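Local coordinates for PTS-dependent dihydroxyacetone kinase operon regulatory protein (Escherichia coli, PDB 4LRZ) that activates transcription of the dihydroxyacetone kinase operon dhaKLM from a sigma-70 promoter and represses its own expression, this piece probably being its sensor region, with GAF and PAS domains, at residues Leu26-Arg29 with Glu30-Asn33; Asn88-Pro91 with Gln92-Gln95; Gly101-Asp104 with Gly105-Cys108; Asp133-Lys137 with Gln138-Asn142. One frame throughout, in Å; residues are numbered along the deposited sequence.

Interaction 1 (Leu26-Arg29 with Glu30-Asn33); sequences LMKR and ETWN
Lys-28 and Thr-31 stand at the two ends of a tight reversal, with Arg-29 and Glu-30 between them at backbone angles close to those of a type I beta turn and the end CA atoms 5.9 Å apart. This turn comes just after helix 14-26 in the loop leading to helix 40-49, at the surface of the molecule, and it illustrates how the carbonyl oxygens of a short loop can be used to hold it. The Glu-30 side chain curls back over the bend. With chi1 at -12°, nearly eclipsed, and chi2 folded to 63°, its carboxylate returns to the preceding residues. OE1 then lies 3.8 Å from Lys-28 CB, while OE2 sits 3.9 Å from Arg-29 CB. The charged atoms Lys-28 NZ and Glu-30 OE1 remain 5.1 Å apart, too far for a salt bridge, so any attraction between them is probably weak. Arg-29 sends its guanidinium away from the turn, where it makes cation-pi contacts with Trp-20 and Phe-136. Within the mouth of the turn, Lys-137 NZ binds the carbonyl oxygens of Lys-28 and Thr-31 together. A water donates to Arg-29 O and to Thr-31 O, each at 2.9 Å. The Thr-31 hydroxyl, set between its own backbone N and carbonyl carbon (chi1 50°), reaches back to give a weak hydrogen bond of 3.4 Å from OG1 to Lys-28 O.

Interaction 2 (Asn88-Pro91 with Gln92-Gln95); sequences NGDP and QTLQ
Asp-90 and Thr-93 meet where strand 84-89 gives way to helix 91-99, and their contact is a clear case of an N-cap. One carboxylate oxygen does the work. OD2 of Asp-90 accepts from the Thr-93 backbone N at 3.0 Å, a bent bond (141°) that comes in from above the carboxylate plane, and from Thr-93 OG1 at 2.8 Å through its anti lone pair. Asp-90 reaches both donors because its CG is trans to its backbone N (chi1 168°), while the Thr-93 side chain crosses it at about a right angle. Two bonds on a single oxygen leave the carboxylate little freedom to rotate, and the positive end of the helix dipole would probably stabilise the negative charge. Leu-94 completes the tight side: its N gives a nearly straight bond of 2.9 Å to Asp-90 O, and its CD1 folds back to 3.7 Å from Asn-88 C and 3.8 Å from Gly-89 O. The other side is looser. Pro-91, Gln-92 and Gln-95 are exposed; the extended Gln-92 chain leads away, and Gln-95 is tied chiefly by its backbone N to Pro-91 O at 2.8 Å. Within the GAF domain, the junction lies at the end of strand 84-89, an outermost strand of the five-stranded antiparallel sheet, with Trp-65 of helix 51-66 against Asn-88 and Asp-90, and Ala-74 of strand 74-79 against Leu-94.

Interaction 3 (Gly101-Asp104 with Gly105-Cys108); sequences GFND and GTYC
The Phe-102 ring takes the sulfur of Cys-108 at its edge, almost in the ring plane: SG is 4.0 Å from both CD2 and CE2 and 83° off the ring normal as seen from the centroid. This is a sulfur-aromatic contact made with the rim hydrogens rather than the pi cloud. Thr-106 CG2 comes to the same flank obliquely, 4.3 Å from CD2, and Ile-113 and Leu-118 of the two following helices pack on the ring as well. The other aromatic residue here, Tyr-107, turns away and meets His-36, their planes about 30° apart.

Between these side chains the backbone makes a type II beta turn from Asn-103 to Thr-106, with Gly-105 at its third position and a bond of 3.2 Å from Thr-106 N to Asn-103 O. It begins two residues after Gly-101, where a Schellman motif ends helix 91-99, so the chain leaves a helix and reverses within six residues. The Thr-106 hydroxyl ties the two features together. With OG1 trans to its carbonyl carbon, it donates to Gly-101 O at 2.6 Å, in the carbonyl plane, and accepts from Asn-103 N at 3.0 Å with an angle of 160°. Backbone bonds from Gly-105 and Thr-106 to Ile-84 join the turn to an edge strand of the GAF sheet. The chemistry implies that a buried hydroxyl, used as both donor and acceptor, can satisfy two backbone groups at a helix exit while its methyl and the neighbouring thiol stay with the apolar side chains.

Interaction 4 (Asp133-Lys137 with Gln138-Asn142); sequences DQHFK and QVLWN
Trp-141 lays its indole flat against Asp-133 and points its ring nitrogen at His-135. From CB, the side chain sets off with CG trans to the carbonyl carbon (chi1 -71°). CG comes within 3.9 Å of Asp-133 CA, which stands over the five-membered ring as a CH-pi contact, only 11° off the ring normal. CD1 lies 3.4 Å from Lys-137 O. NE1 gives a hydrogen bond of 3.1 Å to His-135 O, bent to 145°, the oxygen being somewhat tilted from the ring plane. Further out, CE2 and CZ2 meet Asp-133 CB at 3.6 and 3.9 Å. The opposite face is covered toward its rim by CG of Gln-138, so the indole is sandwiched between aliphatic carbons of two polar residues, while Arg-29 also packs against it. All this happens in the connection between strands 128-131 and 143-151, antiparallel neighbours in the GAF sheet, where two short 3-10 segments replace a tight hairpin turn. The second of them is built on i to i+3 bonds, such as Leu-140 N to Lys-137 O at 3.1 Å. Leu-140 in turn faces inward to His-135, crossing it at about a right angle. Its CB sits over one face of the imidazole, 4.1 Å from the centroid, as His-135 ND1 hydrogen-bonds to Ala-132 O just upstream.

The four contacts follow one another along the chain and gather at one end of the elongated molecule, on the same side of its centre. Interactions 2, 3 and 4 belong to the GAF domain and its 2-1-5-4-3 antiparallel sheet: 88-95 and 101-108 frame helix 91-99 with centres 14 Å apart, and 133-142 links the strands at the far edge. Interaction 1 lies in the loop between helix 14-26 and helix 40-49, its centre 11 Å from that of interaction 4, which it joins by a bond from Gln-138 N to Arg-29 O. Phe-102 touches both Trp-32 and Leu-140, so the loop is packed against 101-108 and 133-142, consistent with one sensor unit.

Interaction 1 (Leu26-Arg29 with Glu30-Asn33)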
ATOM      1  N   LEU F  26       2.000  23.473 -35.425  1.00 55.61           N
ATOM      2  CA  LEU F  26       3.136  24.276 -34.944  1.00 54.43           C
ATOM      3  C   LEU F  26       4.523  23.699 -35.139  1.00 52.37           C
ATOM      4  O   LEU F  26       5.478  24.173 -34.529  1.00 51.90           O
ATOM      5  CB  LEU F  26       3.033  24.422 -33.432  1.00 54.57           C
ATOM      6  CG  LEU F  26       1.897  25.205 -32.815  1.00 57.85           C
ATOM      7  CD1 LEU F  26       1.763  24.688 -31.369  1.00 59.16           C
ATOM      8  CD2 LEU F  26       2.164  26.718 -32.915  1.00 59.30           C
ATOM      9  N   MET F  27       4.645  22.667 -35.940  1.00 50.47           N
ATOM     10  CA  MET F  27       5.784  21.804 -35.794  1.00 48.96           C
ATOM     11  C   MET F  27       5.949  21.053 -37.106  1.00 47.78           C
ATOM     12  O   MET F  27       4.970  20.720 -37.777  1.00 47.14           O
ATOM     13  CB  MET F  27       5.477  20.810 -34.644  1.00 48.68           C
ATOM     14  CG  MET F  27       6.474  20.696 -33.464  1.00 51.04           C
ATOM     15  SD  MET F  27       6.112  19.252 -32.304  1.00 54.17           S
ATOM     16  CE  MET F  27       4.427  19.737 -31.914  1.00 46.21           C
ATOM     17  N   LYS F  28       7.189  20.755 -37.452  1.00 46.97           N
ATOM     18  CA  LYS F  28       7.486  19.988 -38.659  1.00 47.15           C
ATOM     19  C   LYS F  28       8.112  18.638 -38.297  1.00 46.17           C
ATOM     20  O   LYS F  28       8.796  18.512 -37.279  1.00 44.48           O
ATOM     21  CB  LYS F  28       8.414  20.795 -39.569  1.00 47.61           C
ATOM     22  CG  LYS F  28       7.858  22.180 -39.887  1.00 50.07           C
ATOM     23  CD  LYS F  28       8.936  23.258 -39.834  1.00 54.34           C
ATOM     24  CE  LYS F  28       9.350  23.769 -41.237  1.00 59.12           C
ATOM     25  NZ  LYS F  28      10.724  24.414 -41.191  1.00 60.29           N
ATOM     26  N   ARG F  29       7.871  17.647 -39.155  1.00 46.76           N
ATOM     27  CA  ARG F  29       8.389  16.295 -39.009  1.00 47.10           C
ATOM     28  C   ARG F  29       9.916  16.195 -39.067  1.00 47.17           C
ATOM     29  O   ARG F  29      10.502  15.320 -38.427  1.00 46.50           O
ATOM     30  CB  ARG F  29       7.737  15.358 -40.037  1.00 48.28           C
ATOM     31  CG  ARG F  29       6.222  15.144 -39.789  1.00 51.52           C
ATOM     32  CD  ARG F  29       5.571  14.143 -40.738  1.00 56.70           C
ATOM     33  NE  ARG F  29       4.965  12.982 -40.061  1.00 63.00           N
ATOM     34  CZ  ARG F  29       5.644  11.937 -39.579  1.00 66.20           C
ATOM     35  NH1 ARG F  29       6.977  11.913 -39.664  1.00 68.35           N
ATOM     36  NH2 ARG F  29       5.005  10.920 -38.996  1.00 64.29           N
ATOM     37  N   GLU F  30      10.582  17.067 -39.811  1.00 47.77           N
ATOM     38  CA  GLU F  30      12.025  16.842 -40.010  1.00 48.47           C
ATOM     39  C   GLU F  30      12.934  17.655 -39.112  1.00 46.76           C
ATOM     40  O   GLU F  30      14.129  17.484 -39.178  1.00 47.00           O
ATOM     41  CB  GLU F  30      12.471  17.018 -41.474  1.00 50.11           C
ATOM     42  CG  GLU F  30      11.335  17.106 -42.491  1.00 56.71           C
ATOM     43  CD  GLU F  30      10.448  18.323 -42.248  1.00 61.75           C
ATOM     44  OE1 GLU F  30      11.011  19.421 -41.994  1.00 62.30           O
ATOM     45  OE2 GLU F  30       9.199  18.164 -42.297  1.00 64.06           O
ATOM     46  N   THR F  31      12.399  18.553 -38.299  1.00 45.62           N
ATOM     47  CA  THR F  31      13.284  19.408 -37.520  1.00 45.33           C
ATOM     48  C   THR F  31      13.633  18.762 -36.196  1.00 45.25           C
ATOM     49  O   THR F  31      12.844  17.970 -35.644  1.00 44.47           O
ATOM     50  CB  THR F  31      12.699  20.801 -37.268  1.00 46.02           C
ATOM     51  OG1 THR F  31      11.366  20.671 -36.749  1.00 45.93           O
ATOM     52  CG2 THR F  31      12.702  21.673 -38.607  1.00 46.18           C
ATOM     53  N   TRP F  32      14.821  19.092 -35.697  1.00 45.13           N
ATOM     54  CA  TRP F  32      15.263  18.650 -34.378  1.00 44.65           C
ATOM     55  C   TRP F  32      16.337  19.601 -33.933  1.00 44.91           C
ATOM     56  O   TRP F  32      17.220  19.953 -34.710  1.00 45.94           O
ATOM     57  CB  TRP F  32      15.802  17.203 -34.408  1.00 44.60           C
ATOM     58  CG  TRP F  32      15.951  16.557 -33.042  1.00 44.75           C
ATOM     59  CD1 TRP F  32      17.088  16.498 -32.281  1.00 44.96           C
ATOM     60  CD2 TRP F  32      14.927  15.880 -32.284  1.00 43.51           C
ATOM     61  NE1 TRP F  32      16.844  15.815 -31.103  1.00 44.68           N
ATOM     62  CE2 TRP F  32      15.531  15.424 -31.075  1.00 43.50           C
ATOM     63  CE3 TRP F  32      13.573  15.588 -32.518  1.00 39.95           C
ATOM     64  CZ2 TRP F  32      14.820  14.719 -30.087  1.00 40.16           C
ATOM     65  CZ3 TRP F  32      12.862  14.876 -31.528  1.00 42.25           C
ATOM     66  CH2 TRP F  32      13.497  14.450 -30.331  1.00 40.27           C
ATOM     67  N   ASN F  33      16.244  20.033 -32.682  1.00 44.60           N
ATOM     68  CA  ASN F  33      17.225  20.926 -32.125  1.00 44.92           C
ATOM     69  C   ASN F  33      17.573  20.593 -30.694  1.00 44.56           C
ATOM     70  O   ASN F  33      17.136  19.611 -30.146  1.00 44.81           O
ATOM     71  CB  ASN F  33      16.738  22.364 -32.203  1.00 45.16           C
ATOM     72  CG  ASN F  33      17.833  23.318 -32.659  1.00 46.96           C
ATOM     73  OD1 ASN F  33      18.767  23.620 -31.909  1.00 47.98           O
ATOM     74  ND2 ASN F  33      17.720  23.794 -33.890  1.00 44.65           N
TER
HETATM   75  O   HOH W   1      12.771  15.269 -36.648  1.00 33.00           O

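Interaction 2 (Asn88-Pro91 with Gln92-Gln95)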
ATOM      1  N   ASN F  88      18.137   5.466 -16.133  1.00 37.84           N
ATOM      2  CA  ASN F  88      19.096   4.401 -15.867  1.00 39.77           C
ATOM      3  C   ASN F  88      18.929   3.355 -16.933  1.00 39.91           C
ATOM      4  O   ASN F  88      18.096   3.552 -17.831  1.00 39.79           O
ATOM      5  CB  ASN F  88      18.977   3.822 -14.439  1.00 40.26           C
ATOM      6  CG  ASN F  88      17.723   3.045 -14.246  1.00 41.99           C
ATOM      7  OD1 ASN F  88      17.733   1.907 -13.769  1.00 48.19           O
ATOM      8  ND2 ASN F  88      16.626   3.631 -14.631  1.00 43.18           N
ATOM      9  N   GLY F  89      19.729   2.281 -16.879  1.00 39.93           N
ATOM     10  CA  GLY F  89      19.720   1.286 -17.948  1.00 39.44           C
ATOM     11  C   GLY F  89      21.085   1.164 -18.626  1.00 40.86           C
ATOM     12  O   GLY F  89      22.125   1.376 -18.010  1.00 40.66           O
ATOM     13  N   ASP F  90      21.083   0.815 -19.898  1.00 40.95           N
ATOM     14  CA  ASP F  90      22.325   0.535 -20.581  1.00 43.53           C
ATOM     15  C   ASP F  90      23.098   1.810 -20.938  1.00 43.51           C
ATOM     16  O   ASP F  90      22.567   2.691 -21.621  1.00 43.11           O
ATOM     17  CB  ASP F  90      22.045  -0.287 -21.836  1.00 44.32           C
ATOM     18  CG  ASP F  90      23.242  -0.380 -22.736  1.00 46.70           C
ATOM     19  OD1 ASP F  90      24.234  -1.013 -22.347  1.00 53.20           O
ATOM     20  OD2 ASP F  90      23.196   0.173 -23.844  1.00 49.27           O
ATOM     21  N   PRO F  91      24.350   1.902 -20.475  1.00 44.54           N
ATOM     22  CA  PRO F  91      25.258   3.055 -20.707  1.00 45.38           C
ATOM     23  C   PRO F  91      25.255   3.596 -22.160  1.00 46.05           C
ATOM     24  O   PRO F  91      24.997   4.818 -22.404  1.00 46.00           O
ATOM     25  CB  PRO F  91      26.639   2.512 -20.299  1.00 47.19           C
ATOM     26  CG  PRO F  91      26.345   1.378 -19.296  1.00 46.16           C
ATOM     27  CD  PRO F  91      24.962   0.840 -19.632  1.00 45.02           C
ATOM     28  N   GLN F  92      25.481   2.705 -23.117  1.00 46.70           N
ATOM     29  CA  GLN F  92      25.443   3.062 -24.537  1.00 47.14           C
ATOM     30  C   GLN F  92      24.088   3.660 -24.989  1.00 44.87           C
ATOM     31  O   GLN F  92      24.034   4.649 -25.743  1.00 43.62           O
ATOM     32  CB  GLN F  92      25.804   1.850 -25.392  1.00 48.69           C
ATOM     33  CG  GLN F  92      25.789   2.106 -26.935  1.00 55.06           C
ATOM     34  CD  GLN F  92      25.900   0.801 -27.753  1.00 63.34           C
ATOM     35  OE1 GLN F  92      26.973   0.458 -28.255  1.00 67.05           O
ATOM     36  NE2 GLN F  92      24.792   0.064 -27.859  1.00 64.03           N
ATOM     37  N   THR F  93      22.997   3.059 -24.533  1.00 43.34           N
ATOM     38  CA  THR F  93      21.690   3.505 -24.960  1.00 41.80           C
ATOM     39  C   THR F  93      21.464   4.899 -24.358  1.00 41.13           C
ATOM     40  O   THR F  93      21.042   5.810 -25.047  1.00 41.16           O
ATOM     41  CB  THR F  93      20.619   2.449 -24.636  1.00 41.41           C
ATOM     42  OG1 THR F  93      21.018   1.200 -25.216  1.00 42.57           O
ATOM     43  CG2 THR F  93      19.285   2.806 -25.191  1.00 39.66           C
ATOM     44  N   LEU F  94      21.830   5.068 -23.100  1.00 41.39           N
ATOM     45  CA  LEU F  94      21.777   6.352 -22.420  1.00 41.12           C
ATOM     46  C   LEU F  94      22.643   7.389 -23.091  1.00 42.74           C
ATOM     47  O   LEU F  94      22.228   8.552 -23.164  1.00 41.72           O
ATOM     48  CB  LEU F  94      22.189   6.244 -20.964  1.00 40.33           C
ATOM     49  CG  LEU F  94      21.137   5.518 -20.128  1.00 41.67           C
ATOM     50  CD1 LEU F  94      21.661   5.119 -18.720  1.00 39.57           C
ATOM     51  CD2 LEU F  94      19.867   6.372 -20.078  1.00 36.45           C
ATOM     52  N   GLN F  95      23.817   7.006 -23.594  1.00 44.33           N
ATOM     53  CA  GLN F  95      24.569   8.004 -24.341  1.00 46.47           C
ATOM     54  C   GLN F  95      23.900   8.375 -25.668  1.00 45.40           C
ATOM     55  O   GLN F  95      23.890   9.550 -26.009  1.00 45.57           O
ATOM     56  CB  GLN F  95      26.095   7.719 -24.472  1.00 48.68           C
ATOM     57  CG  GLN F  95      26.544   6.754 -25.583  1.00 55.05           C
ATOM     58  CD  GLN F  95      26.639   7.346 -27.017  1.00 60.55           C
ATOM     59  OE1 GLN F  95      26.607   8.573 -27.221  1.00 63.04           O
ATOM     60  NE2 GLN F  95      26.774   6.449 -28.019  1.00 61.39           N
TER

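Interaction 3 (Gly101-Asp104 with Gly105-Cys108)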
ATOM      1  N   GLY F 101      19.469  14.756 -27.102  1.00 42.59           N
ATOM      2  CA  GLY F 101      18.917  15.752 -26.165  1.00 41.64           C
ATOM      3  C   GLY F 101      18.190  15.273 -24.904  1.00 41.57           C
ATOM      4  O   GLY F 101      17.725  16.103 -24.072  1.00 41.27           O
ATOM      5  N   PHE F 102      18.070  13.961 -24.713  1.00 39.84           N
ATOM      6  CA  PHE F 102      17.351  13.486 -23.545  1.00 38.70           C
ATOM      7  C   PHE F 102      18.319  13.333 -22.372  1.00 39.34           C
ATOM      8  O   PHE F 102      19.123  12.430 -22.369  1.00 40.21           O
ATOM      9  CB  PHE F 102      16.682  12.150 -23.828  1.00 38.73           C
ATOM     10  CG  PHE F 102      15.653  12.171 -24.928  1.00 36.59           C
ATOM     11  CD1 PHE F 102      15.929  11.596 -26.150  1.00 35.06           C
ATOM     12  CD2 PHE F 102      14.399  12.709 -24.714  1.00 34.72           C
ATOM     13  CE1 PHE F 102      14.967  11.560 -27.177  1.00 35.56           C
ATOM     14  CE2 PHE F 102      13.432  12.681 -25.720  1.00 34.92           C
ATOM     15  CZ  PHE F 102      13.725  12.107 -26.961  1.00 35.86           C
ATOM     16  N   ASN F 103      18.252  14.230 -21.392  1.00 39.76           N
ATOM     17  CA  ASN F 103      19.122  14.230 -20.227  1.00 39.77           C
ATOM     18  C   ASN F 103      18.214  14.484 -19.053  1.00 39.23           C
ATOM     19  O   ASN F 103      17.044  14.731 -19.240  1.00 38.90           O
ATOM     20  CB  ASN F 103      20.118  15.385 -20.316  1.00 40.96           C
ATOM     21  CG  ASN F 103      21.045  15.268 -21.498  1.00 43.55           C
ATOM     22  OD1 ASN F 103      21.893  14.356 -21.562  1.00 46.72           O
ATOM     23  ND2 ASN F 103      20.900  16.188 -22.452  1.00 46.42           N
ATOM     24  N   ASP F 104      18.752  14.447 -17.838  1.00 39.80           N
ATOM     25  CA  ASP F 104      18.007  14.901 -16.665  1.00 39.42           C
ATOM     26  C   ASP F 104      17.540  16.337 -16.913  1.00 38.35           C
ATOM     27  O   ASP F 104      18.308  17.174 -17.369  1.00 38.20           O
ATOM     28  CB  ASP F 104      18.866  14.877 -15.401  1.00 39.88           C
ATOM     29  CG  ASP F 104      19.186  13.484 -14.930  1.00 42.41           C
ATOM     30  OD1 ASP F 104      20.039  13.380 -14.041  1.00 45.40           O
ATOM     31  OD2 ASP F 104      18.628  12.496 -15.444  1.00 44.66           O
ATOM     32  N   GLY F 105      16.277  16.599 -16.609  1.00 37.10           N
ATOM     33  CA  GLY F 105      15.672  17.915 -16.866  1.00 36.01           C
ATOM     34  C   GLY F 105      15.143  18.258 -18.247  1.00 35.70           C
ATOM     35  O   GLY F 105      14.553  19.336 -18.399  1.00 36.91           O
ATOM     36  N   THR F 106      15.369  17.418 -19.262  1.00 34.70           N
ATOM     37  CA  THR F 106      14.799  17.641 -20.594  1.00 34.12           C
ATOM     38  C   THR F 106      13.282  17.451 -20.511  1.00 34.08           C
ATOM     39  O   THR F 106      12.814  16.431 -19.948  1.00 34.18           O
ATOM     40  CB  THR F 106      15.331  16.597 -21.578  1.00 34.51           C
ATOM     41  OG1 THR F 106      16.725  16.813 -21.784  1.00 36.04           O
ATOM     42  CG2 THR F 106      14.626  16.658 -22.945  1.00 32.07           C
ATOM     43  N   TYR F 107      12.529  18.415 -21.032  1.00 33.20           N
ATOM     44  CA  TYR F 107      11.071  18.296 -21.187  1.00 34.31           C
ATOM     45  C   TYR F 107      10.726  17.602 -22.496  1.00 33.53           C
ATOM     46  O   TYR F 107      11.292  17.919 -23.528  1.00 34.31           O
ATOM     47  CB  TYR F 107      10.403  19.684 -21.184  1.00 34.97           C
ATOM     48  CG  TYR F 107      10.547  20.441 -19.898  1.00 35.19           C
ATOM     49  CD1 TYR F 107       9.620  20.265 -18.885  1.00 36.50           C
ATOM     50  CD2 TYR F 107      11.601  21.369 -19.704  1.00 38.08           C
ATOM     51  CE1 TYR F 107       9.702  20.981 -17.698  1.00 37.03           C
ATOM     52  CE2 TYR F 107      11.710  22.101 -18.514  1.00 38.21           C
ATOM     53  CZ  TYR F 107      10.742  21.873 -17.501  1.00 38.86           C
ATOM     54  OH  TYR F 107      10.772  22.518 -16.302  1.00 40.34           O
ATOM     55  N   CYS F 108       9.771  16.690 -22.445  1.00 32.84           N
ATOM     56  CA  CYS F 108       9.443  15.817 -23.560  1.00 32.05           C
ATOM     57  C   CYS F 108       7.984  15.976 -23.946  1.00 31.78           C
ATOM     58  O   CYS F 108       7.397  15.067 -24.595  1.00 31.05           O
ATOM     59  CB  CYS F 108       9.653  14.342 -23.149  1.00 32.78           C
ATOM     60  SG  CYS F 108      11.305  13.968 -22.585  1.00 35.62           S
TER

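Interaction 4 (Asp133-Lys137 with Gln138-Asn142)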
ATOM      1  N   ASP F 133       7.831   5.177 -37.241  1.00 41.47           N
ATOM      2  CA  ASP F 133       7.178   6.321 -37.888  1.00 44.02           C
ATOM      3  C   ASP F 133       5.772   6.679 -37.371  1.00 43.51           C
ATOM      4  O   ASP F 133       5.122   7.569 -37.940  1.00 43.46           O
ATOM      5  CB  ASP F 133       7.207   6.190 -39.434  1.00 45.57           C
ATOM      6  CG  ASP F 133       6.393   5.005 -39.968  1.00 49.20           C
ATOM      7  OD1 ASP F 133       6.149   4.008 -39.240  1.00 53.00           O
ATOM      8  OD2 ASP F 133       6.014   5.065 -41.163  1.00 53.71           O
ATOM      9  N   GLN F 134       5.317   6.013 -36.295  1.00 41.90           N
ATOM     10  CA  GLN F 134       4.206   6.580 -35.485  1.00 40.62           C
ATOM     11  C   GLN F 134       4.665   7.875 -34.811  1.00 39.76           C
ATOM     12  O   GLN F 134       3.832   8.709 -34.452  1.00 39.86           O
ATOM     13  CB  GLN F 134       3.725   5.627 -34.368  1.00 39.61           C
ATOM     14  CG  GLN F 134       3.203   4.281 -34.828  1.00 39.22           C
ATOM     15  CD  GLN F 134       2.904   3.346 -33.639  1.00 38.68           C
ATOM     16  OE1 GLN F 134       3.718   3.213 -32.729  1.00 39.37           O
ATOM     17  NE2 GLN F 134       1.738   2.719 -33.643  1.00 38.10           N
ATOM     18  N   HIS F 135       5.976   8.016 -34.587  1.00 38.76           N
ATOM     19  CA  HIS F 135       6.520   9.228 -33.991  1.00 38.86           C
ATOM     20  C   HIS F 135       6.410  10.394 -35.009  1.00 39.62           C
ATOM     21  O   HIS F 135       6.653  10.212 -36.201  1.00 39.64           O
ATOM     22  CB  HIS F 135       7.971   9.031 -33.542  1.00 37.55           C
ATOM     23  CG  HIS F 135       8.120   8.124 -32.347  1.00 39.10           C
ATOM     24  ND1 HIS F 135       8.743   6.897 -32.413  1.00 37.18           N
ATOM     25  CD2 HIS F 135       7.735   8.276 -31.056  1.00 37.70           C
ATOM     26  CE1 HIS F 135       8.687   6.312 -31.231  1.00 37.88           C
ATOM     27  NE2 HIS F 135       8.102   7.141 -30.388  1.00 39.36           N
ATOM     28  N   PHE F 136       6.052  11.586 -34.544  1.00 40.24           N
ATOM     29  CA  PHE F 136       5.951  12.729 -35.467  1.00 41.05           C
ATOM     30  C   PHE F 136       7.316  13.109 -36.052  1.00 41.19           C
ATOM     31  O   PHE F 136       7.473  13.248 -37.266  1.00 42.56           O
ATOM     32  CB  PHE F 136       5.303  13.909 -34.765  1.00 41.21           C
ATOM     33  CG  PHE F 136       4.987  15.072 -35.681  1.00 44.00           C
ATOM     34  CD1 PHE F 136       3.817  15.066 -36.469  1.00 44.51           C
ATOM     35  CD2 PHE F 136       5.842  16.182 -35.752  1.00 42.56           C
ATOM     36  CE1 PHE F 136       3.503  16.141 -37.302  1.00 45.40           C
ATOM     37  CE2 PHE F 136       5.520  17.273 -36.589  1.00 42.26           C
ATOM     38  CZ  PHE F 136       4.360  17.238 -37.363  1.00 44.12           C
ATOM     39  N   LYS F 137       8.297  13.253 -35.176  1.00 41.14           N
ATOM     40  CA  LYS F 137       9.660  13.643 -35.517  1.00 41.80           C
ATOM     41  C   LYS F 137      10.433  12.491 -36.083  1.00 42.63           C
ATOM     42  O   LYS F 137      10.520  11.443 -35.443  1.00 42.21           O
ATOM     43  CB  LYS F 137      10.390  14.110 -34.256  1.00 40.81           C
ATOM     44  CG  LYS F 137       9.787  15.325 -33.631  1.00 40.18           C
ATOM     45  CD  LYS F 137       9.839  16.487 -34.574  1.00 40.06           C
ATOM     46  CE  LYS F 137       9.915  17.796 -33.821  1.00 39.93           C
ATOM     47  NZ  LYS F 137      10.274  18.946 -34.722  1.00 40.37           N
ATOM     48  N   GLN F 138      11.036  12.707 -37.257  1.00 43.98           N
ATOM     49  CA  GLN F 138      11.844  11.687 -37.948  1.00 45.60           C
ATOM     50  C   GLN F 138      13.035  11.191 -37.139  1.00 44.79           C
ATOM     51  O   GLN F 138      13.490  10.060 -37.335  1.00 45.20           O
ATOM     52  CB  GLN F 138      12.356  12.202 -39.302  1.00 46.96           C
ATOM     53  CG  GLN F 138      11.334  12.076 -40.433  1.00 51.34           C
ATOM     54  CD  GLN F 138      11.620  13.009 -41.643  1.00 56.67           C
ATOM     55  OE1 GLN F 138      12.757  13.463 -41.869  1.00 58.29           O
ATOM     56  NE2 GLN F 138      10.571  13.285 -42.421  1.00 58.17           N
ATOM     57  N   VAL F 139      13.553  12.039 -36.257  1.00 44.02           N
ATOM     58  CA  VAL F 139      14.714  11.672 -35.451  1.00 44.05           C
ATOM     59  C   VAL F 139      14.391  10.462 -34.553  1.00 43.35           C
ATOM     60  O   VAL F 139      15.277   9.652 -34.251  1.00 44.23           O
ATOM     61  CB  VAL F 139      15.266  12.910 -34.673  1.00 43.63           C
ATOM     62  CG1 VAL F 139      16.067  12.493 -33.453  1.00 43.66           C
ATOM     63  CG2 VAL F 139      16.124  13.744 -35.612  1.00 45.15           C
ATOM     64  N   LEU F 140      13.115  10.300 -34.207  1.00 42.02           N
ATOM     65  CA  LEU F 140      12.674   9.202 -33.342  1.00 41.38           C
ATOM     66  C   LEU F 140      12.278   7.911 -34.058  1.00 42.06           C
ATOM     67  O   LEU F 140      11.899   6.944 -33.393  1.00 41.45           O
ATOM     68  CB  LEU F 140      11.544   9.666 -32.408  1.00 39.57           C
ATOM     69  CG  LEU F 140      11.923  10.813 -31.449  1.00 38.92           C
ATOM     70  CD1 LEU F 140      10.769  11.154 -30.513  1.00 36.10           C
ATOM     71  CD2 LEU F 140      13.208  10.517 -30.632  1.00 33.36           C
ATOM     72  N   TRP F 141      12.386   7.875 -35.385  1.00 43.14           N
ATOM     73  CA  TRP F 141      11.957   6.690 -36.152  1.00 44.94           C
ATOM     74  C   TRP F 141      12.781   5.426 -35.860  1.00 44.49           C
ATOM     75  O   TRP F 141      12.345   4.328 -36.147  1.00 44.69           O
ATOM     76  CB  TRP F 141      11.916   6.976 -37.650  1.00 46.29           C
ATOM     77  CG  TRP F 141      10.764   7.923 -38.082  1.00 52.05           C
ATOM     78  CD1 TRP F 141       9.946   8.669 -37.261  1.00 53.01           C
ATOM     79  CD2 TRP F 141      10.346   8.224 -39.431  1.00 56.06           C
ATOM     80  NE1 TRP F 141       9.054   9.393 -38.009  1.00 54.93           N
ATOM     81  CE2 TRP F 141       9.271   9.145 -39.340  1.00 56.53           C
ATOM     82  CE3 TRP F 141      10.778   7.806 -40.707  1.00 59.14           C
ATOM     83  CZ2 TRP F 141       8.617   9.659 -40.478  1.00 60.00           C
ATOM     84  CZ3 TRP F 141      10.128   8.323 -41.850  1.00 61.00           C
ATOM     85  CH2 TRP F 141       9.060   9.238 -41.723  1.00 60.94           C
ATOM     86  N   ASN F 142      13.961   5.605 -35.289  1.00 43.85           N
ATOM     87  CA  ASN F 142      14.774   4.484 -34.861  1.00 45.47           C
ATOM     88  C   ASN F 142      14.457   3.947 -33.480  1.00 43.71           C
ATOM     89  O   ASN F 142      15.028   2.948 -33.098  1.00 44.91           O
ATOM     90  CB  ASN F 142      16.246   4.869 -34.930  1.00 46.50           C
ATOM     91  CG  ASN F 142      16.672   5.099 -36.316  1.00 50.10           C
ATOM     92  OD1 ASN F 142      16.954   6.235 -36.702  1.00 55.65           O
ATOM     93  ND2 ASN F 142      16.624   4.040 -37.132  1.00 51.86           N
TER